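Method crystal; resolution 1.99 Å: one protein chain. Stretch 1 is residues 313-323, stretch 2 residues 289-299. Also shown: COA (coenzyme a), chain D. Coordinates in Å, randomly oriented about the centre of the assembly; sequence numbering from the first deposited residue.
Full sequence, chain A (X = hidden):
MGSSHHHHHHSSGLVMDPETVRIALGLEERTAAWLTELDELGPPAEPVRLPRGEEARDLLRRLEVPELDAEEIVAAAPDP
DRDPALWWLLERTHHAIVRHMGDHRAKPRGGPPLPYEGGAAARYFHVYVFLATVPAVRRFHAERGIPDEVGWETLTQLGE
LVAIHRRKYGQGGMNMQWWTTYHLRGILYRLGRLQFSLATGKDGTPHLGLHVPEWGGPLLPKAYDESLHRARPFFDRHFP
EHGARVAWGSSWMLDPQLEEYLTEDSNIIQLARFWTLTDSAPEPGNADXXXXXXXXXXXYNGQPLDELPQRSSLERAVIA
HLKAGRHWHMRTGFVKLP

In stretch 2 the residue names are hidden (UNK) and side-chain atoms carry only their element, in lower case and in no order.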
# COMPACT_ATOMS: atom_id res chain seq x y z
N SER A 313 -16.97 18.89 -1.72
CA SER A 313 -16.33 20.09 -1.18
C SER A 313 -14.80 20.01 -1.20
O SER A 313 -14.12 21.00 -1.45
CB SER A 313 -16.88 20.47 0.21
OG SER A 313 -16.65 19.46 1.18
N LEU A 314 -14.25 18.81 -0.97
CA LEU A 314 -12.80 18.63 -0.97
C LEU A 314 -12.20 18.71 -2.37
O LEU A 314 -11.13 19.30 -2.55
CB LEU A 314 -12.42 17.30 -0.30
CG LEU A 314 -10.95 16.87 -0.28
CD1 LEU A 314 -10.07 17.92 0.39
CD2 LEU A 314 -10.84 15.54 0.43
N GLU A 315 -12.88 18.12 -3.36
CA GLU A 315 -12.46 18.24 -4.76
C GLU A 315 -12.38 19.71 -5.18
O GLU A 315 -11.41 20.13 -5.81
CB GLU A 315 -13.43 17.48 -5.68
CG GLU A 315 -13.32 15.97 -5.60
CD GLU A 315 -14.45 15.25 -6.32
OE1 GLU A 315 -15.55 15.83 -6.47
OE2 GLU A 315 -14.24 14.09 -6.74
N ARG A 316 -13.40 20.49 -4.80
CA ARG A 316 -13.43 21.93 -5.10
C ARG A 316 -12.32 22.66 -4.34
O ARG A 316 -11.68 23.55 -4.88
CB ARG A 316 -14.81 22.53 -4.78
CG ARG A 316 -15.92 21.97 -5.66
CD ARG A 316 -17.26 22.69 -5.50
NE ARG A 316 -17.85 22.54 -4.17
CZ ARG A 316 -18.63 21.53 -3.78
NH1 ARG A 316 -18.91 20.53 -4.60
NH2 ARG A 316 -19.12 21.52 -2.55
N ALA A 317 -12.09 22.24 -3.09
CA ALA A 317 -11.04 22.80 -2.25
C ALA A 317 -9.65 22.62 -2.83
O ALA A 317 -8.90 23.60 -2.96
CB ALA A 317 -11.11 22.21 -0.85
N VAL A 318 -9.30 21.38 -3.18
CA VAL A 318 -7.95 21.09 -3.68
C VAL A 318 -7.62 21.96 -4.89
O VAL A 318 -6.52 22.50 -4.99
CB VAL A 318 -7.75 19.59 -4.04
CG1 VAL A 318 -6.35 19.37 -4.62
CG2 VAL A 318 -7.94 18.71 -2.81
N ILE A 319 -8.58 22.09 -5.80
CA ILE A 319 -8.38 22.83 -7.05
C ILE A 319 -8.37 24.35 -6.81
O ILE A 319 -7.49 25.05 -7.31
CB ILE A 319 -9.42 22.43 -8.13
CG1 ILE A 319 -9.26 20.95 -8.52
CG2 ILE A 319 -9.33 23.33 -9.36
CD1 ILE A 319 -7.86 20.54 -8.93
N ALA A 320 -9.34 24.84 -6.03
CA ALA A 320 -9.40 26.26 -5.67
C ALA A 320 -8.07 26.73 -5.08
O ALA A 320 -7.49 27.71 -5.54
CB ALA A 320 -10.55 26.52 -4.71
N HIS A 321 -7.58 26.02 -4.07
CA HIS A 321 -6.31 26.33 -3.41
C HIS A 321 -5.15 26.38 -4.38
O HIS A 321 -4.34 27.33 -4.35
CB HIS A 321 -6.05 25.30 -2.32
CG HIS A 321 -5.02 25.73 -1.29
ND1 HIS A 321 -3.82 25.13 -1.17
CD2 HIS A 321 -5.08 26.69 -0.28
CE1 HIS A 321 -3.13 25.69 -0.16
NE2 HIS A 321 -3.90 26.64 0.39
N LEU A 322 -5.06 25.38 -5.26
CA LEU A 322 -3.99 25.32 -6.25
C LEU A 322 -4.11 26.42 -7.31
O LEU A 322 -3.10 27.01 -7.70
CB LEU A 322 -3.94 23.94 -6.93
CG LEU A 322 -3.44 22.74 -6.11
CD1 LEU A 322 -3.81 21.42 -6.79
CD2 LEU A 322 -1.95 22.82 -5.86
N LYS A 323 -5.33 26.69 -7.78
CA LYS A 323 -5.54 27.76 -8.76
C LYS A 323 -5.13 29.13 -8.20
O LYS A 323 -4.68 29.99 -8.95
CB LYS A 323 -7.00 27.80 -9.23
CG LYS A 323 -7.32 26.77 -10.31
CD LYS A 323 -8.71 26.99 -10.89
CE LYS A 323 -8.96 26.05 -12.06
NZ LYS A 323 -10.30 26.26 -12.68
N UNK A 289 3.78 18.56 -1.25
CA UNK A 289 2.54 17.90 -0.81
C UNK A 289 1.40 17.92 -1.81
O UNK A 289 0.38 17.26 -1.61
N UNK A 290 1.57 18.68 -2.89
CA UNK A 290 0.55 18.78 -3.93
C UNK A 290 0.24 17.44 -4.61
O UNK A 290 -0.93 17.10 -4.82
o UNK A 290 0.40 21.48 -3.33
o UNK A 290 1.35 22.16 -5.17
c UNK A 290 0.97 19.82 -4.98
c UNK A 290 0.90 21.25 -4.45
N UNK A 291 1.28 16.68 -4.95
CA UNK A 291 1.09 15.41 -5.65
C UNK A 291 0.34 14.39 -4.77
O UNK A 291 -0.49 13.64 -5.26
c UNK A 291 2.43 14.85 -6.13
o UNK A 291 3.32 14.68 -5.05
N UNK A 292 0.62 14.41 -3.47
CA UNK A 292 -0.03 13.50 -2.53
C UNK A 292 -1.55 13.73 -2.48
O UNK A 292 -2.32 12.79 -2.68
o UNK A 292 -0.03 12.72 -0.24
c UNK A 292 0.58 13.63 -1.13
N UNK A 293 -1.98 14.97 -2.22
CA UNK A 293 -3.41 15.26 -2.13
C UNK A 293 -4.10 15.00 -3.48
O UNK A 293 -5.25 14.56 -3.53
c UNK A 293 -3.72 16.67 -1.54
c UNK A 293 -5.45 17.94 -0.13
c UNK A 293 -3.42 17.79 -2.54
c UNK A 293 -5.16 16.75 -1.04
N UNK A 294 -3.39 15.25 -4.58
CA UNK A 294 -3.95 15.01 -5.90
C UNK A 294 -4.12 13.50 -6.14
O UNK A 294 -5.14 13.07 -6.69
c UNK A 294 -3.22 17.20 -7.11
c UNK A 294 -2.08 17.79 -7.93
c UNK A 294 -3.09 15.67 -6.99
c UNK A 294 -4.56 17.61 -7.68
N UNK A 295 -3.15 12.71 -5.69
CA UNK A 295 -3.27 11.23 -5.75
C UNK A 295 -4.51 10.77 -5.00
O UNK A 295 -5.38 10.10 -5.56
c UNK A 295 -2.01 10.54 -5.22
o UNK A 295 -1.93 8.68 -7.33
o UNK A 295 -2.79 7.06 -6.14
c UNK A 295 -2.29 8.20 -6.23
c UNK A 295 -2.14 9.03 -4.96
N UNK A 296 -4.62 11.15 -3.73
CA UNK A 296 -5.69 10.63 -2.90
C UNK A 296 -7.09 11.20 -3.11
O UNK A 296 -8.09 10.54 -2.78
c UNK A 296 -2.22 7.78 -0.58
c UNK A 296 -3.51 7.35 -0.85
c UNK A 296 -2.92 10.08 -0.84
c UNK A 296 -4.21 9.66 -1.11
c UNK A 296 -4.49 8.29 -1.13
c UNK A 296 -1.92 9.15 -0.58
c UNK A 296 -5.28 10.65 -1.42
N UNK A 297 -7.17 12.40 -3.67
CA UNK A 297 -8.47 12.99 -3.97
C UNK A 297 -8.93 12.66 -5.39
O UNK A 297 -10.12 12.46 -5.61
c UNK A 297 -9.80 15.15 -4.16
c UNK A 297 -8.27 14.80 -2.23
c UNK A 297 -8.49 14.52 -3.72
N UNK A 298 -8.00 12.59 -6.34
CA UNK A 298 -8.35 12.39 -7.75
C UNK A 298 -7.67 11.20 -8.44
O UNK A 298 -7.98 10.93 -9.60
c UNK A 298 -10.51 16.38 -7.90
c UNK A 298 -7.82 15.87 -7.43
c UNK A 298 -8.39 17.06 -7.00
c UNK A 298 -9.73 17.32 -7.24
c UNK A 298 -8.59 14.91 -8.09
c UNK A 298 -7.97 13.64 -8.57
c UNK A 298 -9.94 15.18 -8.33
N UNK A 299 -6.75 10.53 -7.75
CA UNK A 299 -5.84 9.57 -8.40
C UNK A 299 -5.25 10.23 -9.64
O UNK A 299 -5.36 9.71 -10.76
n UNK A 299 -6.73 5.85 -3.15
n UNK A 299 -4.73 6.22 -4.23
c UNK A 299 -6.08 7.06 -6.57
c UNK A 299 -6.06 6.23 -4.24
c UNK A 299 -7.14 7.49 -7.58
c UNK A 299 -6.54 8.25 -8.76
n UNK A 299 -6.72 6.62 -5.32
N1A COA D . -12.00 12.28 -2.85
C2A COA D . -13.04 13.09 -3.14
N3A COA D . -13.85 13.63 -2.21
C4A COA D . -13.65 13.37 -0.90
C5A COA D . -12.53 12.49 -0.50
C6A COA D . -11.69 11.94 -1.58
N6A COA D . -10.63 11.13 -1.32
N7A COA D . -12.58 12.41 0.85
C8A COA D . -13.61 13.17 1.27
N9A COA D . -14.26 13.73 0.23
C1B COA D . -15.43 14.63 0.30
C2B COA D . -16.60 14.07 1.09
O2B COA D . -17.45 13.30 0.24
C3B COA D . -17.25 15.32 1.62
O3B COA D . -17.98 15.94 0.55
P3B COA D . -19.19 16.99 0.78
O7A COA D . -20.32 16.10 1.22
O8A COA D . -19.32 17.62 -0.59
O9A COA D . -18.71 17.95 1.83
C4B COA D . -16.05 16.21 1.94
O4B COA D . -15.04 15.82 1.00
C5B COA D . -15.53 16.09 3.37
O5B COA D . -15.08 14.74 3.61
P1A COA D . -14.71 14.20 5.07
O1A COA D . -15.94 13.89 5.88
O2A COA D . -13.68 15.14 5.64
O3A COA D . -13.95 12.81 4.72
P2A COA D . -14.66 11.37 4.50
O4A COA D . -14.79 10.69 5.84
O5A COA D . -15.88 11.49 3.64
O6A COA D . -13.52 10.64 3.63
CBP COA D . -11.48 9.27 3.48
CCP COA D . -12.22 10.41 4.18
CDP COA D . -10.12 9.21 4.15
CEP COA D . -12.25 7.99 3.71
CAP COA D . -11.34 9.57 1.97
OAP COA D . -10.74 10.85 1.78
C9P COA D . -10.55 8.56 1.15
O9P COA D . -11.05 7.49 0.85
N8P COA D . -9.33 8.91 0.76
C7P COA D . -8.41 7.98 0.12
C6P COA D . -7.51 7.30 1.15
C5P COA D . -6.59 8.32 1.82
O5P COA D . -6.55 9.48 1.42
N4P COA D . -5.87 7.87 2.85
C3P COA D . -4.78 8.64 3.44
C2P COA D . -3.51 8.60 2.61
S1P COA D . -2.20 9.59 3.41

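Position 289 has no side-chain atom beyond CA, so it is glycine, Gly-289. Position 290 carries two carbons, the second bearing two oxygens, a short carboxylate: Asp-290. Its CA-to-CB bond points sideways, but its end comes nearer, and OD2 lies 3.4 Å from CD2 of Leu-322, a contact without a hydrogen bond; OD1 is bonded elsewhere in the structure.

Position 291 shows one carbon and one oxygen, as does position 292; both are serines, Ser-291 and Ser-292, and both are out of reach of stretch 1. Four carbons at position 293 fork at the first, with one arm two carbons long, which identifies Ile-293. It points toward stretch 1, where its CD1 is 3.7 Å from CG2 of Val-318. Position 294 also has four carbons, but the fork comes at the second: Leu-294. Its CD2 lies 4.0 Å from both Val-318 CG1 and Leu-322 CD1, bridging one helical turn.

At position 295 three carbons end in two oxygens, giving Glu-295, which is out of reach of stretch 1. Position 296 has one carbon and a six-carbon ring with no further atom: Phe-296. Its ring does not reach stretch 1 and has C2P of the coenzyme over one face, while its backbone O accepts a 3.0 Å hydrogen bond from COA N6A. Position 297 is a carbon carrying two carbons, hence Val-297; it points toward stretch 1, with CG2 3.8 Å from Leu-314 CD2 and CG1 3.9 Å from Glu-315 CG.

Position 298 repeats the bare six-carbon ring, so it is Phe-298. Near the ring plane, at its edge, lie Glu-315 O, 3.6 Å from CZ, and Val-318 CG1, 3.9 Å from CE2. Position 299 has three carbons, a nitrogen, then a carbon with two nitrogens: Arg-299. Positive phi takes it out of the helix, and its NH1 forms a 2.8 Å salt bridge with OE2 of Glu-295, away from the interface.

The two helices run nearly antiparallel, at 153°, with axes 10.5 Å apart at closest approach. No hydrogen bond crosses between them; the contact rests on packing, burying 454 Å² in all. Val-318 is the knob, seated among Ile-293, Leu-294, Val-297 and Phe-298. Glu-315 CA lies 6.6 Å from Val-297 CA, whereas Leu-322 CA lies 8.3 Å from Asp-290 CA, so the backbones diverge along the contact. At the closer end the coenzyme touches both helices: Ser-313 N donates to COA O8A at 2.9 Å.

Stretch 2, residues 289-299: GDSSILEFVFR
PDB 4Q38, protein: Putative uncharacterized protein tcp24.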